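Occlusion-derived virus envelope protein E66 (Autographa californica nucleopolyhedrovirus, PDB 3VSN) cleaves non-sulfated chondroitin as a lyase of the viral envelope and is essential for oral infectivity, perhaps by digesting the chondroitin barrier of the host midgut. Local coordinates at residues Q358-T363 with A435-L440; N377-T382 with S478-V483; I390-N395 with N465-T470; F454-N459 with V514-I519; L524-P529 with E534-I539. One frame throughout, in Å; residues are numbered along the deposited sequence.

Contact 1 (Q358-T363 with A435-L440); sequences QAPLWT and AEMNNL
M437 lays its thioether against one side of the short helix that starts at A359, touching A359, P360 and T363. Apolar packing comes first. The sulfur SD sits 3.9 Å from A359 CB, whose bond from the backbone points at the loop, and 4.2 Å from P360 CG, the proline ring and the methionine chain passing each other at a slant. Beyond the sulfur the chain bends (chi3 -69°), which turns the methyl CE along the helix toward T363; there the two side chains meet tip to tip, M437 CE lying 3.6 Å from T363 OG1. No hydrogen bond crosses between the segments; each has its own. T363 OG1 donates to A359 O one helical turn back at 2.8 Å, approaching at a C=O...donor angle of 132° and tilted from the carbonyl plane. In the loop, a type I' beta turn from M437 to L440 closes with L440 N to M437 O at 3.2 Å. The turn belongs to the loop that joins strands 426-434 and 440-449 of a seven-stranded antiparallel sheet, so the contact seats a hairpin end on helix 359-364. I400 and Y349 also touch A359. With the threonine proton directed to the helix carbonyl, the methionine methyl meets a hydroxyl whose proton is already committed, and the buried joint between hairpin and helix relies on dispersion and shape.

Contact 2 (N377-T382 with S478-V483); sequences NYNANT and SRDTSV
Two Asx turns, one in the loop 377-382 and one where strand 472-480 runs out into a type I beta turn from D480 to V483, face each other here through D480, N379 and T382. In the loop, N379 OD1 accepts from N381 N at 2.9 Å in the carbonyl plane, while N379 N donates to T382 OG1 in a nearly straight bond (171°). D480 repeats the pattern: its OD1 takes S482 N at 2.9 Å, nearly head-on to the C-O bond, and S482 OG at 2.7 Å from above the carboxylate plane. With CG of D480 opposite the backbone N (chi1 179°), the other oxygen, OD2, extends to the loop. There it meets the methyl T382 CG2 at 3.7 Å, and N379 ND2 lies 3.5 Å away, the amide and carboxylate planes standing perpendicular. Two waters make the polar connection. One accepts from N379 ND2 and donates to D480 OD1, adding a third donor to that oxygen. The strand end is also tied to its sheet neighbour 533-540, and N381 O receives N530 ND2 from the hairpin beyond. The other water is held by three partners: it accepts from T382 OG1 and donates both to N377 O and to D480 OD2, the last at 2.7 Å.

Contact 3 (I390-N395 with N465-T470); sequences ILQSLN and NSLNNT
Q392, T470 and L467 make up most of this surface contact. L467 points its branch at the glutamine and crosses it at about a right angle: CD2 touches the backbone oxygen Q392 O at 3.7 Å and the amide oxygen Q392 OE1 at 3.8 Å, with Q392 CB also beside it at 4.0 Å. The glutamine chain, extended beyond CG (chi2 -175°), lies across the leucine methyl. Its amide is fixed by the neighbouring hairpin loop, N438 ND2 giving a hydrogen bond to OE1 and NE2 giving one to M437 O, which should hold the amide's rotation. L467 also packs against F542 and M545 of helix 542-546. The contact joins the chain leaving the edge strand 390-391 to the loop that leads from strand 452-461 into strand 472-480, which pairs with 390-391 in a four-stranded antiparallel sheet. One water bridges the two backbones, donating to Q392 O at 2.7 Å and to L467 O at 2.9 Å; the same L467 O also accepts T470 N at 3.1 Å. T470 touches the other segment more loosely. Its methyl CG2 rests 4.3 Å from L394 CG and 4.5 Å from S393 CA, aliphatic carbons meeting beside the water bridge.

Contact 4 (F454-N459 with V514-I519); sequences FQLYYN and VPITNI
F454 turns the edge of its ring to the loop 514-519, where V514 and I516 meet it near the ring plane. Its CG lies opposite the backbone N (chi1 163°), a setting that carries the ring across to the loop: F454 CE2 comes to 4.0 Å from V514 CG1, the two side chains crossing at about a right angle, and F454 CZ to 4.4 Å from I516 CD1. Two residues on, L456 emerges on the same side of strand 452-461, its CG likewise anti to the backbone N (chi1 167°). L456 CD2 lies 4.1 Å from I516 CD1, which stands at the end of an extended chain (chi2 176°) and so serves both strand residues. Strand 452-461 belongs to the seven-stranded sheet that runs from 414-421 to 504-506, and the loop continues from strand 509-513 of that sheet into a type II turn from I516 to I519, closed by I519 N to I516 O at 3.0 Å. A567 of strand 566-569 touches both F454 and I516.

Contact 5 (L524-P529 with E534-I539); sequences LTVRSP and ELVEQI
Strands 525-528 and 534-539 run antiparallel at 148°, with hydrogen-bonded pairs T525-E537 and R527-L535 flanking the non-hydrogen-bonded pair V526-V536. Two of the four bonds, E537 N to T525 O and L535 N to R527 O, are 2.8 Å long. On the face bearing T525, R527, L535 and E537, the arginine grips the carboxylate side-on: R527 NE meets E537 OE2 at 2.8 Å and R527 NH2 meets E537 OE1 at 3.0 Å, both oxygens lying close to the guanidinium plane. A bend at chi3 (63°) turns R527 onto E537, leaving R527 NH2 3.7 Å from L535 CD1. A water joins E537 OE2 to T525 OG1, and P529 CD packs on L535 CG at 3.8 Å. L524 CB touches V536 CG1 at 3.8 Å. Strand 525-530 is one edge of the four-stranded sheet, and strand 533-540 lies between it and 472-480; from that last strand R473 makes a second salt bridge to E537 OE2, and L391 of strand 390-391 packs on R527 and L535.

In the fold
Contacts 2, 3 and 5 all reach the four-stranded sheet ordered 390-391, 472-480, 533-540, 525-530. Contact 2 joins contact 5 by the salt bridge of R479 NE to E534 OE1 at 2.8 Å, their centres being about 15 Å apart, and contact 3 meets contact 5 where L394 O lies 2.8 Å from R527 NH1. Contact 1 links to contact 3 through N438, and to contact 2 by packing of L361 on Y378. Contact 4, whose strand 452-461 lies in the sheet that also holds 426-434 and 440-449, touches contact 3 at I390 and Y457. Only contact 1 approaches catalytic residues: the A359 side chain is about 9 Å from that of E350 and about 10 Å from that of R300, the transition-state stabilizer.

Contact 1 (Q358-T363 with A435-L440)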
# COMPACT_ATOMS: atom_id res chain seq x y z
N GLN A 358 9.70 3.66 -12.53
CA GLN A 358 8.90 3.98 -11.35
C GLN A 358 9.69 4.42 -10.10
O GLN A 358 9.09 4.74 -9.07
CB GLN A 358 7.96 2.81 -11.01
CG GLN A 358 6.79 2.63 -11.97
CD GLN A 358 7.15 1.95 -13.28
OE1 GLN A 358 8.28 1.49 -13.48
NE2 GLN A 358 6.18 1.86 -14.19
N ALA A 359 11.02 4.46 -10.20
CA ALA A 359 11.86 4.81 -9.04
C ALA A 359 11.62 6.22 -8.48
O ALA A 359 11.56 6.38 -7.26
CB ALA A 359 13.34 4.59 -9.33
N PRO A 360 11.50 7.25 -9.35
CA PRO A 360 11.20 8.57 -8.80
C PRO A 360 9.91 8.62 -7.97
O PRO A 360 9.91 9.24 -6.90
CB PRO A 360 11.10 9.45 -10.04
CG PRO A 360 12.05 8.80 -11.00
CD PRO A 360 11.80 7.33 -10.79
N LEU A 361 8.86 7.96 -8.44
CA LEU A 361 7.59 7.89 -7.71
C LEU A 361 7.73 7.19 -6.35
O LEU A 361 7.16 7.63 -5.36
CB LEU A 361 6.51 7.21 -8.56
CG LEU A 361 5.08 7.11 -8.01
CD1 LEU A 361 4.45 8.48 -7.81
CD2 LEU A 361 4.22 6.25 -8.92
N TRP A 362 8.52 6.12 -6.32
CA TRP A 362 8.75 5.36 -5.08
C TRP A 362 9.60 6.07 -4.07
O TRP A 362 9.52 5.78 -2.87
CB TRP A 362 9.40 4.02 -5.40
CG TRP A 362 8.48 2.97 -5.98
CD1 TRP A 362 7.29 3.16 -6.68
CD2 TRP A 362 8.68 1.52 -5.96
NE1 TRP A 362 6.75 1.96 -7.07
CE2 TRP A 362 7.54 0.93 -6.67
CE3 TRP A 362 9.65 0.68 -5.43
CZ2 TRP A 362 7.40 -0.44 -6.83
CZ3 TRP A 362 9.51 -0.71 -5.60
CH2 TRP A 362 8.41 -1.25 -6.29
N THR A 363 10.42 7.00 -4.53
CA THR A 363 11.41 7.64 -3.66
C THR A 363 11.10 9.10 -3.33
O THR A 363 11.61 9.64 -2.34
CB THR A 363 12.82 7.58 -4.27
OG1 THR A 363 12.82 8.21 -5.56
CG2 THR A 363 13.29 6.14 -4.40
N ALA A 435 22.67 5.82 -6.43
CA ALA A 435 23.67 5.63 -7.48
C ALA A 435 23.04 5.50 -8.88
O ALA A 435 23.54 6.07 -9.84
CB ALA A 435 24.56 4.43 -7.18
N GLU A 436 21.93 4.76 -8.96
CA GLU A 436 21.30 4.45 -10.25
C GLU A 436 20.46 5.60 -10.82
O GLU A 436 20.01 5.53 -11.97
CB GLU A 436 20.45 3.17 -10.13
CG GLU A 436 21.23 1.91 -9.78
CD GLU A 436 21.53 1.77 -8.29
OE1 GLU A 436 21.01 2.56 -7.47
OE2 GLU A 436 22.31 0.86 -7.94
N MET A 437 20.24 6.64 -10.03
CA MET A 437 19.56 7.84 -10.53
C MET A 437 20.54 9.00 -10.65
O MET A 437 20.27 10.11 -10.20
CB MET A 437 18.35 8.21 -9.65
CG MET A 437 17.20 7.22 -9.76
SD MET A 437 15.62 7.79 -9.09
CE MET A 437 15.98 7.80 -7.33
N ASN A 438 21.69 8.72 -11.28
CA ASN A 438 22.70 9.73 -11.56
C ASN A 438 23.30 10.34 -10.27
O ASN A 438 23.63 11.53 -10.23
CB ASN A 438 22.10 10.81 -12.47
CG ASN A 438 23.13 11.79 -12.99
OD1 ASN A 438 24.26 11.42 -13.28
ND2 ASN A 438 22.73 13.05 -13.11
N ASN A 439 23.45 9.51 -9.24
CA ASN A 439 23.93 9.94 -7.92
C ASN A 439 23.08 11.04 -7.27
O ASN A 439 23.59 11.85 -6.49
CB ASN A 439 25.42 10.35 -7.95
CG ASN A 439 26.36 9.16 -7.78
OD1 ASN A 439 27.52 9.22 -8.20
ND2 ASN A 439 25.88 8.10 -7.15
N LEU A 440 21.79 11.07 -7.61
CA LEU A 440 20.85 11.97 -6.95
C LEU A 440 20.92 11.81 -5.44
O LEU A 440 20.87 10.69 -4.92
CB LEU A 440 19.41 11.72 -7.42
CG LEU A 440 18.29 12.51 -6.71
CD1 LEU A 440 18.30 13.98 -7.11
CD2 LEU A 440 16.94 11.88 -7.00

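Contact 2 (N377-T382 with S478-V483)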
# COMPACT_ATOMS: atom_id res chain seq x y z
N ASN A 377 -5.34 7.19 -11.19
CA ASN A 377 -4.17 6.33 -11.08
C ASN A 377 -3.18 6.64 -12.20
O ASN A 377 -3.54 7.26 -13.20
CB ASN A 377 -4.56 4.84 -11.10
CG ASN A 377 -3.63 3.98 -10.25
OD1 ASN A 377 -2.60 4.44 -9.76
ND2 ASN A 377 -4.00 2.72 -10.08
N TYR A 378 -1.93 6.22 -12.02
CA TYR A 378 -0.87 6.49 -12.99
C TYR A 378 -0.99 5.60 -14.22
O TYR A 378 -1.57 4.52 -14.17
CB TYR A 378 0.51 6.31 -12.35
CG TYR A 378 0.69 7.09 -11.06
CD1 TYR A 378 0.98 8.46 -11.09
CD2 TYR A 378 0.55 6.47 -9.82
CE1 TYR A 378 1.13 9.18 -9.91
CE2 TYR A 378 0.70 7.18 -8.64
CZ TYR A 378 0.99 8.54 -8.70
OH TYR A 378 1.14 9.24 -7.53
N ASN A 379 -0.44 6.09 -15.34
CA ASN A 379 -0.20 5.26 -16.51
C ASN A 379 1.24 5.47 -16.99
O ASN A 379 1.99 6.24 -16.37
CB ASN A 379 -1.24 5.52 -17.62
CG ASN A 379 -1.25 6.97 -18.09
OD1 ASN A 379 -0.24 7.49 -18.56
ND2 ASN A 379 -2.40 7.62 -17.99
N ALA A 380 1.64 4.80 -18.07
CA ALA A 380 3.02 4.88 -18.57
C ALA A 380 3.49 6.31 -18.86
O ALA A 380 4.69 6.60 -18.76
CB ALA A 380 3.19 4.00 -19.80
N ASN A 381 2.56 7.19 -19.20
CA ASN A 381 2.88 8.58 -19.55
C ASN A 381 2.82 9.57 -18.38
O ASN A 381 3.25 10.71 -18.51
CB ASN A 381 1.95 9.07 -20.67
CG ASN A 381 2.07 8.23 -21.93
OD1 ASN A 381 3.17 7.90 -22.37
ND2 ASN A 381 0.93 7.89 -22.52
N THR A 382 2.27 9.13 -17.25
CA THR A 382 2.09 10.02 -16.10
C THR A 382 2.83 9.54 -14.84
O THR A 382 2.97 10.31 -13.88
CB THR A 382 0.60 10.22 -15.75
OG1 THR A 382 0.03 8.97 -15.31
CG2 THR A 382 -0.19 10.74 -16.95
N SER A 478 0.97 18.22 -10.16
CA SER A 478 0.93 17.54 -11.45
C SER A 478 -0.50 17.14 -11.79
O SER A 478 -1.29 16.86 -10.90
CB SER A 478 1.83 16.31 -11.44
OG SER A 478 1.46 15.43 -10.39
N ARG A 479 -0.82 17.12 -13.08
CA ARG A 479 -2.12 16.63 -13.52
C ARG A 479 -2.05 15.86 -14.83
O ARG A 479 -1.30 16.22 -15.74
CB ARG A 479 -3.17 17.76 -13.60
CG ARG A 479 -3.13 18.60 -14.86
CD ARG A 479 -4.27 19.62 -14.90
NE ARG A 479 -4.15 20.49 -16.07
CZ ARG A 479 -4.82 20.32 -17.21
NH1 ARG A 479 -5.66 19.30 -17.35
NH2 ARG A 479 -4.65 21.17 -18.22
N ASP A 480 -2.82 14.78 -14.88
CA ASP A 480 -3.07 14.01 -16.09
C ASP A 480 -4.09 14.82 -16.88
O ASP A 480 -5.25 14.95 -16.46
CB ASP A 480 -3.63 12.63 -15.69
CG ASP A 480 -3.95 11.74 -16.88
OD1 ASP A 480 -4.27 12.24 -17.98
OD2 ASP A 480 -3.90 10.50 -16.70
N THR A 481 -3.67 15.37 -18.02
CA THR A 481 -4.50 16.29 -18.81
C THR A 481 -5.68 15.60 -19.51
O THR A 481 -6.55 16.28 -20.05
CB THR A 481 -3.68 17.06 -19.87
OG1 THR A 481 -3.08 16.14 -20.78
CG2 THR A 481 -2.60 17.92 -19.22
N SER A 482 -5.70 14.27 -19.52
CA SER A 482 -6.83 13.54 -20.11
C SER A 482 -8.03 13.52 -19.17
O SER A 482 -9.16 13.24 -19.60
CB SER A 482 -6.42 12.11 -20.51
OG SER A 482 -6.33 11.26 -19.38
N VAL A 483 -7.79 13.82 -17.90
CA VAL A 483 -8.86 13.87 -16.90
C VAL A 483 -9.53 15.24 -16.96
O VAL A 483 -8.86 16.26 -16.84
CB VAL A 483 -8.33 13.58 -15.48
CG1 VAL A 483 -9.46 13.61 -14.45
CG2 VAL A 483 -7.61 12.23 -15.44
O HOH W 1 -2.50 9.43 -14.66
O HOH W 2 -3.12 10.10 -19.60

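Contact 3 (I390-N395 with N465-T470)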
# COMPACT_ATOMS: atom_id res chain seq x y z
N ILE A 390 11.70 15.01 -8.06
CA ILE A 390 12.75 15.85 -8.63
C ILE A 390 13.08 15.30 -10.02
O ILE A 390 13.45 14.13 -10.15
CB ILE A 390 14.02 15.87 -7.75
CG1 ILE A 390 13.71 16.36 -6.33
CG2 ILE A 390 15.09 16.77 -8.39
CD1 ILE A 390 14.82 16.12 -5.33
N LEU A 391 12.92 16.15 -11.03
CA LEU A 391 13.18 15.77 -12.42
C LEU A 391 14.56 16.24 -12.85
O LEU A 391 14.98 17.35 -12.51
CB LEU A 391 12.13 16.36 -13.36
CG LEU A 391 10.66 16.02 -13.15
CD1 LEU A 391 9.81 16.75 -14.17
CD2 LEU A 391 10.42 14.51 -13.24
N GLN A 392 15.25 15.39 -13.61
CA GLN A 392 16.62 15.68 -14.06
C GLN A 392 16.68 15.99 -15.55
O GLN A 392 17.74 16.34 -16.08
CB GLN A 392 17.55 14.51 -13.73
CG GLN A 392 17.77 14.28 -12.24
CD GLN A 392 18.79 13.19 -11.97
OE1 GLN A 392 19.88 13.18 -12.55
NE2 GLN A 392 18.45 12.27 -11.07
N SER A 393 15.54 15.86 -16.22
CA SER A 393 15.41 16.20 -17.63
C SER A 393 14.03 16.80 -17.87
O SER A 393 13.15 16.74 -17.00
CB SER A 393 15.61 14.95 -18.50
OG SER A 393 14.64 13.97 -18.20
N LEU A 394 13.82 17.38 -19.05
CA LEU A 394 12.53 17.97 -19.39
C LEU A 394 11.40 16.94 -19.50
O LEU A 394 10.30 17.17 -18.99
CB LEU A 394 12.64 18.84 -20.65
CG LEU A 394 13.51 20.10 -20.54
CD1 LEU A 394 13.61 20.80 -21.89
CD2 LEU A 394 12.98 21.07 -19.49
N ASN A 395 11.67 15.80 -20.13
CA ASN A 395 10.65 14.76 -20.28
C ASN A 395 10.43 13.91 -19.02
O ASN A 395 9.46 13.16 -18.93
CB ASN A 395 10.88 13.89 -21.53
CG ASN A 395 12.08 12.95 -21.41
OD1 ASN A 395 12.59 12.69 -20.32
ND2 ASN A 395 12.51 12.42 -22.54
N ASN A 465 28.48 17.77 -13.58
CA ASN A 465 28.64 17.83 -15.05
C ASN A 465 27.86 16.78 -15.84
O ASN A 465 28.23 16.45 -16.97
CB ASN A 465 30.13 17.80 -15.42
CG ASN A 465 30.92 18.90 -14.74
OD1 ASN A 465 30.51 20.07 -14.75
ND2 ASN A 465 32.03 18.54 -14.12
N SER A 466 26.76 16.31 -15.26
CA SER A 466 26.01 15.17 -15.80
C SER A 466 24.69 15.53 -16.49
O SER A 466 24.06 14.66 -17.10
CB SER A 466 25.73 14.17 -14.68
OG SER A 466 24.89 14.77 -13.70
N LEU A 467 24.27 16.78 -16.39
CA LEU A 467 22.92 17.15 -16.84
C LEU A 467 22.84 17.80 -18.23
O LEU A 467 21.76 18.21 -18.64
CB LEU A 467 22.21 18.02 -15.80
CG LEU A 467 21.96 17.38 -14.43
CD1 LEU A 467 21.32 18.39 -13.49
CD2 LEU A 467 21.11 16.12 -14.55
N ASN A 468 23.97 17.89 -18.93
CA ASN A 468 23.99 18.48 -20.28
C ASN A 468 23.33 19.87 -20.29
O ASN A 468 22.44 20.15 -21.11
CB ASN A 468 23.33 17.53 -21.29
CG ASN A 468 23.53 17.97 -22.74
OD1 ASN A 468 24.52 18.61 -23.07
ND2 ASN A 468 22.59 17.62 -23.60
N ASN A 469 23.75 20.71 -19.35
CA ASN A 469 23.26 22.09 -19.19
C ASN A 469 21.74 22.23 -19.11
O ASN A 469 21.16 23.21 -19.57
CB ASN A 469 23.84 23.01 -20.28
CG ASN A 469 25.36 22.94 -20.34
OD1 ASN A 469 25.93 22.61 -21.38
ND2 ASN A 469 26.02 23.24 -19.22
N THR A 470 21.09 21.22 -18.52
CA THR A 470 19.65 21.24 -18.31
C THR A 470 19.36 21.42 -16.83
O THR A 470 19.87 20.67 -15.99
CB THR A 470 19.00 19.93 -18.81
OG1 THR A 470 19.44 19.65 -20.15
CG2 THR A 470 17.47 20.02 -18.78
O HOH W 3 19.49 16.40 -18.17

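Contact 4 (F454-N459 with V514-I519)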
# COMPACT_ATOMS: atom_id res chain seq x y z
N PHE A 454 3.81 20.26 4.44
CA PHE A 454 4.98 21.08 4.14
C PHE A 454 6.08 20.17 3.58
O PHE A 454 6.29 19.07 4.10
CB PHE A 454 5.45 21.77 5.43
CG PHE A 454 6.85 22.32 5.38
CD1 PHE A 454 7.93 21.55 5.80
CD2 PHE A 454 7.08 23.62 4.94
CE1 PHE A 454 9.22 22.06 5.78
CE2 PHE A 454 8.36 24.14 4.92
CZ PHE A 454 9.43 23.36 5.34
N GLN A 455 6.75 20.62 2.53
CA GLN A 455 7.87 19.88 1.94
C GLN A 455 9.05 20.80 1.67
O GLN A 455 8.91 21.80 0.96
CB GLN A 455 7.45 19.16 0.65
CG GLN A 455 8.60 18.48 -0.11
CD GLN A 455 9.24 17.34 0.66
OE1 GLN A 455 8.57 16.62 1.39
NE2 GLN A 455 10.56 17.16 0.49
N LEU A 456 10.20 20.47 2.24
CA LEU A 456 11.44 21.16 1.93
C LEU A 456 12.48 20.14 1.48
O LEU A 456 12.76 19.18 2.19
CB LEU A 456 11.97 21.93 3.16
CG LEU A 456 13.41 22.46 3.10
CD1 LEU A 456 13.57 23.55 2.03
CD2 LEU A 456 13.87 22.98 4.45
N TYR A 457 13.04 20.35 0.29
CA TYR A 457 14.25 19.64 -0.10
C TYR A 457 15.39 20.63 -0.02
O TYR A 457 15.26 21.76 -0.49
CB TYR A 457 14.17 19.16 -1.55
CG TYR A 457 13.32 17.94 -1.86
CD1 TYR A 457 13.71 16.66 -1.45
CD2 TYR A 457 12.17 18.07 -2.63
CE1 TYR A 457 12.94 15.54 -1.78
CE2 TYR A 457 11.40 16.97 -2.96
CZ TYR A 457 11.79 15.71 -2.54
OH TYR A 457 11.00 14.62 -2.87
N TYR A 458 16.50 20.22 0.58
CA TYR A 458 17.73 21.01 0.49
C TYR A 458 18.92 20.08 0.25
O TYR A 458 18.79 18.86 0.38
CB TYR A 458 17.93 21.89 1.73
CG TYR A 458 18.20 21.13 3.02
CD1 TYR A 458 17.15 20.73 3.85
CD2 TYR A 458 19.50 20.83 3.41
CE1 TYR A 458 17.39 20.05 5.04
CE2 TYR A 458 19.76 20.15 4.59
CZ TYR A 458 18.70 19.76 5.40
OH TYR A 458 18.95 19.08 6.57
N ASN A 459 20.06 20.67 -0.11
CA ASN A 459 21.24 19.91 -0.51
C ASN A 459 20.93 18.87 -1.60
O ASN A 459 21.45 17.75 -1.57
CB ASN A 459 21.92 19.25 0.70
CG ASN A 459 22.54 20.25 1.65
OD1 ASN A 459 22.55 21.46 1.39
ND2 ASN A 459 23.05 19.77 2.76
N VAL A 514 6.57 28.08 -0.24
CA VAL A 514 6.90 28.47 1.13
C VAL A 514 8.30 29.09 1.17
O VAL A 514 9.30 28.37 1.10
CB VAL A 514 6.80 27.28 2.12
CG1 VAL A 514 7.17 27.72 3.54
CG2 VAL A 514 5.40 26.68 2.11
N PRO A 515 8.38 30.44 1.24
CA PRO A 515 9.71 31.04 1.33
C PRO A 515 10.33 30.81 2.70
O PRO A 515 9.61 30.71 3.70
CB PRO A 515 9.45 32.53 1.10
CG PRO A 515 8.03 32.73 1.52
CD PRO A 515 7.31 31.45 1.17
N ILE A 516 11.65 30.68 2.73
CA ILE A 516 12.39 30.61 3.98
C ILE A 516 13.59 31.53 3.83
O ILE A 516 14.44 31.32 2.97
CB ILE A 516 12.88 29.18 4.31
CG1 ILE A 516 11.72 28.17 4.29
CG2 ILE A 516 13.60 29.17 5.66
CD1 ILE A 516 12.13 26.73 4.51
N THR A 517 13.65 32.57 4.65
CA THR A 517 14.75 33.53 4.56
C THR A 517 16.08 32.80 4.70
O THR A 517 16.24 31.94 5.57
CB THR A 517 14.61 34.65 5.61
OG1 THR A 517 13.28 35.19 5.54
CG2 THR A 517 15.62 35.77 5.36
N ASN A 518 17.01 33.12 3.80
CA ASN A 518 18.35 32.52 3.75
C ASN A 518 18.43 31.12 3.12
O ASN A 518 19.48 30.49 3.16
CB ASN A 518 19.03 32.55 5.13
CG ASN A 518 19.21 33.96 5.66
OD1 ASN A 518 18.81 34.28 6.78
ND2 ASN A 518 19.82 34.82 4.85
N ILE A 519 17.32 30.66 2.55
CA ILE A 519 17.28 29.43 1.75
C ILE A 519 16.70 29.79 0.38
O ILE A 519 15.69 30.49 0.30
CB ILE A 519 16.43 28.33 2.42
CG1 ILE A 519 17.09 27.88 3.73
CG2 ILE A 519 16.21 27.15 1.47
CD1 ILE A 519 16.33 26.80 4.47

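Contact 5 (L524-P529 with E534-I539)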
# COMPACT_ATOMS: atom_id res chain seq x y z
N LEU A 524 7.07 29.42 -8.39
CA LEU A 524 6.28 28.40 -9.07
C LEU A 524 6.10 28.77 -10.54
O LEU A 524 5.71 29.90 -10.85
CB LEU A 524 4.91 28.25 -8.41
CG LEU A 524 4.85 27.95 -6.91
CD1 LEU A 524 3.40 27.96 -6.43
CD2 LEU A 524 5.51 26.62 -6.58
N THR A 525 6.39 27.83 -11.42
CA THR A 525 6.21 28.02 -12.86
C THR A 525 5.49 26.83 -13.46
O THR A 525 5.49 25.74 -12.88
CB THR A 525 7.56 28.26 -13.58
OG1 THR A 525 8.49 27.24 -13.21
CG2 THR A 525 8.13 29.63 -13.22
N VAL A 526 4.87 27.05 -14.62
CA VAL A 526 4.03 26.04 -15.28
C VAL A 526 4.71 25.51 -16.54
O VAL A 526 5.25 26.28 -17.33
CB VAL A 526 2.65 26.63 -15.64
CG1 VAL A 526 1.81 25.63 -16.42
CG2 VAL A 526 1.92 27.09 -14.39
N ARG A 527 4.67 24.19 -16.72
CA ARG A 527 5.27 23.54 -17.89
C ARG A 527 4.59 22.20 -18.18
O ARG A 527 4.15 21.52 -17.26
CB ARG A 527 6.77 23.32 -17.65
CG ARG A 527 7.54 22.77 -18.85
CD ARG A 527 9.01 22.61 -18.51
NE ARG A 527 9.21 21.64 -17.44
CZ ARG A 527 9.37 20.34 -17.62
NH1 ARG A 527 9.37 19.81 -18.84
NH2 ARG A 527 9.54 19.54 -16.57
N SER A 528 4.51 21.85 -19.47
CA SER A 528 4.03 20.53 -19.90
C SER A 528 5.19 19.66 -20.39
O SER A 528 5.79 19.96 -21.44
CB SER A 528 2.98 20.67 -21.00
OG SER A 528 1.83 21.34 -20.53
N PRO A 529 5.53 18.59 -19.65
CA PRO A 529 6.66 17.72 -20.02
C PRO A 529 6.36 16.78 -21.19
O PRO A 529 7.29 16.32 -21.86
CB PRO A 529 6.90 16.90 -18.75
CG PRO A 529 5.57 16.86 -18.08
CD PRO A 529 4.92 18.18 -18.37
N GLU A 534 0.52 18.21 -17.23
CA GLU A 534 0.86 19.61 -16.93
C GLU A 534 1.40 19.70 -15.50
O GLU A 534 0.91 19.00 -14.60
CB GLU A 534 -0.36 20.53 -17.12
CG GLU A 534 -0.02 22.02 -17.18
CD GLU A 534 -1.24 22.93 -17.19
OE1 GLU A 534 -2.34 22.49 -16.76
OE2 GLU A 534 -1.10 24.10 -17.62
N LEU A 535 2.40 20.56 -15.30
CA LEU A 535 3.06 20.68 -14.00
C LEU A 535 3.10 22.11 -13.48
O LEU A 535 3.17 23.06 -14.26
CB LEU A 535 4.51 20.19 -14.08
CG LEU A 535 4.86 18.81 -14.63
CD1 LEU A 535 6.37 18.71 -14.82
CD2 LEU A 535 4.36 17.70 -13.72
N VAL A 536 3.07 22.23 -12.16
CA VAL A 536 3.59 23.41 -11.47
C VAL A 536 4.88 22.92 -10.83
O VAL A 536 4.89 21.89 -10.15
CB VAL A 536 2.63 23.93 -10.38
CG1 VAL A 536 3.25 25.10 -9.63
CG2 VAL A 536 1.29 24.34 -11.00
N GLU A 537 5.98 23.64 -11.06
CA GLU A 537 7.29 23.17 -10.60
C GLU A 537 8.16 24.30 -10.08
O GLU A 537 7.91 25.47 -10.36
CB GLU A 537 8.01 22.39 -11.72
CG GLU A 537 8.35 23.23 -12.95
CD GLU A 537 8.90 22.42 -14.12
OE1 GLU A 537 8.80 21.18 -14.11
OE2 GLU A 537 9.43 23.05 -15.06
N GLN A 538 9.18 23.94 -9.32
CA GLN A 538 10.23 24.87 -8.91
C GLN A 538 11.52 24.45 -9.60
O GLN A 538 12.08 23.38 -9.31
CB GLN A 538 10.38 24.90 -7.39
CG GLN A 538 9.25 25.65 -6.68
CD GLN A 538 9.43 25.75 -5.17
OE1 GLN A 538 10.47 25.38 -4.63
NE2 GLN A 538 8.42 26.26 -4.49
N ILE A 539 11.97 25.28 -10.53
CA ILE A 539 13.17 24.99 -11.32
C ILE A 539 14.42 25.26 -10.49
O ILE A 539 14.54 26.30 -9.84
CB ILE A 539 13.19 25.79 -12.65
CG1 ILE A 539 11.98 25.41 -13.52
CG2 ILE A 539 14.49 25.54 -13.41
CD1 ILE A 539 11.67 26.38 -14.65
O HOH W 4 10.35 27.63 -11.20
O HOH W 5 8.30 25.58 -15.32